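Local coordinates for DUF1780 domain-containing protein (Pseudomonas aeruginosa, PDB 1Y0K) that is of unknown function but belongs to a family of putative endonucleases in the PD-(D/E)XK nuclease clan, at residues P120-K125 / L139-F144. Residues are numbered along the deposited sequence; the frame is centred on the assembly and turned at random.
Sequences PTLRKK and LDLLAF
Leu122 and Leu141 meet through single methyl branches, CD2 of Leu122 lying 3.6 Å from CD1 of Leu141, where a helix packs on one face of a sheet. The two side chains pass alongside each other in opposite directions, and Leu122 CD2 also lies 4.0 Å from Leu141 CG. In Leu122 the CB bond does not aim at the strand; with CG beside the backbone N (chi1 -73°) and CD1 taking the extended place anti to CA, the other branch, CD2, is the one turned to Leu141. Leu141, by contrast, directs its CB toward the helix. One turn on from Leu122, Lys125 adds its aliphatic stem, CD resting 3.9 Å from Leu141 CD1, and that methyl therefore touches both helix side chains. The lysine chain runs extended as far as CE and bends at its last torsion (chi4 -65°), NZ forming a salt bridge with Glu68 on strand 65-73. Hydrocarbon and charge are thus divided along one side chain. No hydrogen bond links the two segments, and their nearest CA atoms, those of Leu122 and Leu141, stand 9.0 Å apart. From the strands flanking 140-146, Phe70 touches Leu122 and Leu172 touches both leucines, while Leu142 faces helix 26-40 across the sheet. Such a mixed sheet with helices on both faces is consistent with the alpha/beta core of PD-(D/E)XK nucleases.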
loop_
_atom_site.group_PDB
_atom_site.type_symbol
_atom_site.label_atom_id
_atom_site.label_comp_id
_atom_site.label_asym_id
_atom_site.label_seq_id
_atom_site.Cartn_x
_atom_site.Cartn_y
_atom_site.Cartn_z
ATOM N N PRO A 120 -6.168 12.242 -0.788
ATOM C CA PRO A 120 -7.309 12.580 0.072
ATOM C C PRO A 120 -7.242 11.931 1.458
ATOM O O PRO A 120 -7.406 12.615 2.476
ATOM C CB PRO A 120 -8.506 12.083 -0.741
ATOM C CG PRO A 120 -8.034 12.265 -2.174
ATOM C CD PRO A 120 -6.622 11.751 -2.107
ATOM N N THR A 121 -6.967 10.630 1.500
ATOM C CA THR A 121 -6.905 9.914 2.771
ATOM C C THR A 121 -5.691 10.343 3.594
ATOM O O THR A 121 -5.804 10.564 4.802
ATOM C CB THR A 121 -6.937 8.384 2.536
ATOM O OG1 THR A 121 -8.212 8.045 1.980
ATOM C CG2 THR A 121 -6.776 7.625 3.841
ATOM N N LEU A 122 -4.536 10.467 2.944
ATOM C CA LEU A 122 -3.333 10.900 3.661
ATOM C C LEU A 122 -3.484 12.294 4.283
ATOM O O LEU A 122 -3.025 12.514 5.404
ATOM C CB LEU A 122 -2.086 10.803 2.791
ATOM C CG LEU A 122 -1.607 9.353 2.563
ATOM C CD1 LEU A 122 -0.428 9.340 1.623
ATOM C CD2 LEU A 122 -1.213 8.658 3.889
ATOM N N ARG A 123 -4.149 13.209 3.571
ATOM C CA ARG A 123 -4.432 14.554 4.109
ATOM C C ARG A 123 -5.315 14.494 5.360
ATOM O O ARG A 123 -5.045 15.189 6.345
ATOM C CB ARG A 123 -5.088 15.444 3.047
ATOM C CG ARG A 123 -4.137 15.810 1.910
ATOM C CD ARG A 123 -4.858 16.484 0.747
ATOM N NE ARG A 123 -3.969 16.645 -0.405
ATOM C CZ ARG A 123 -4.366 16.616 -1.674
ATOM N NH1 ARG A 123 -5.646 16.434 -1.980
ATOM N NH2 ARG A 123 -3.476 16.756 -2.644
ATOM N N LYS A 124 -6.357 13.664 5.310
ATOM C CA LYS A 124 -7.283 13.502 6.433
ATOM C C LYS A 124 -6.567 12.909 7.641
ATOM O O LYS A 124 -6.730 13.390 8.775
ATOM C CB LYS A 124 -8.467 12.612 6.054
ATOM C CG LYS A 124 -9.462 13.222 5.070
ATOM C CD LYS A 124 -10.606 12.233 4.804
ATOM C CE LYS A 124 -11.673 12.813 3.870
ATOM N NZ LYS A 124 -12.563 13.804 4.553
ATOM N N LYS A 125 -5.769 11.866 7.403
ATOM C CA LYS A 125 -4.971 11.268 8.494
ATOM C C LYS A 125 -3.984 12.253 9.103
ATOM O O LYS A 125 -3.920 12.400 10.329
ATOM C CB LYS A 125 -4.193 10.046 8.006
ATOM C CG LYS A 125 -5.016 8.820 7.734
ATOM C CD LYS A 125 -4.062 7.643 7.498
ATOM C CE LYS A 125 -4.797 6.334 7.283
ATOM N NZ LYS A 125 -5.554 5.896 8.491
ATOM N N LEU A 139 5.163 6.267 12.255
ATOM C CA LEU A 139 4.187 5.498 11.483
ATOM C C LEU A 139 4.694 5.155 10.087
ATOM O O LEU A 139 5.214 6.013 9.368
ATOM C CB LEU A 139 2.856 6.264 11.380
ATOM C CG LEU A 139 2.133 6.616 12.693
ATOM C CD1 LEU A 139 0.829 7.368 12.411
ATOM C CD2 LEU A 139 1.863 5.375 13.550
ATOM N N ASP A 140 4.527 3.891 9.730
ATOM C CA ASP A 140 4.844 3.386 8.394
ATOM C C ASP A 140 3.550 3.180 7.621
ATOM O O ASP A 140 2.831 2.203 7.837
ATOM C CB ASP A 140 5.603 2.072 8.531
ATOM C CG ASP A 140 6.855 2.220 9.390
ATOM O OD1 ASP A 140 7.708 3.063 9.041
ATOM O OD2 ASP A 140 6.990 1.492 10.402
ATOM N N LEU A 141 3.229 4.124 6.746
ATOM C CA LEU A 141 1.960 4.070 6.030
ATOM C C LEU A 141 2.018 3.016 4.933
ATOM O O LEU A 141 3.027 2.891 4.237
ATOM C CB LEU A 141 1.606 5.443 5.443
ATOM C CG LEU A 141 0.954 6.461 6.407
ATOM C CD1 LEU A 141 -0.527 6.248 6.450
ATOM C CD2 LEU A 141 1.520 6.428 7.842
ATOM N N LEU A 142 0.930 2.265 4.798
ATOM C CA LEU A 142 0.835 1.190 3.806
ATOM C C LEU A 142 -0.536 1.224 3.147
ATOM O O LEU A 142 -1.547 0.929 3.790
ATOM C CB LEU A 142 1.082 -0.177 4.454
ATOM C CG LEU A 142 1.013 -1.403 3.538
ATOM C CD1 LEU A 142 2.037 -1.293 2.389
ATOM C CD2 LEU A 142 1.232 -2.692 4.347
ATOM N N ALA A 143 -0.562 1.615 1.872
ATOM C CA ALA A 143 -1.818 1.717 1.124
ATOM C C ALA A 143 -2.041 0.448 0.334
ATOM O O ALA A 143 -1.138 0.021 -0.396
ATOM C CB ALA A 143 -1.758 2.903 0.146
ATOM N N PHE A 144 -3.228 -0.155 0.462
ATOM C CA PHE A 144 -3.632 -1.207 -0.479
ATOM C C PHE A 144 -4.441 -0.534 -1.586
ATOM O O PHE A 144 -5.516 0.019 -1.337
ATOM C CB PHE A 144 -4.437 -2.321 0.193
ATOM C CG PHE A 144 -4.817 -3.424 -0.756
ATOM C CD1 PHE A 144 -3.917 -4.455 -1.017
ATOM C CD2 PHE A 144 -6.049 -3.417 -1.405
ATOM C CE1 PHE A 144 -4.241 -5.478 -1.913
ATOM C CE2 PHE A 144 -6.382 -4.446 -2.305
ATOM C CZ PHE A 144 -5.470 -5.468 -2.556
#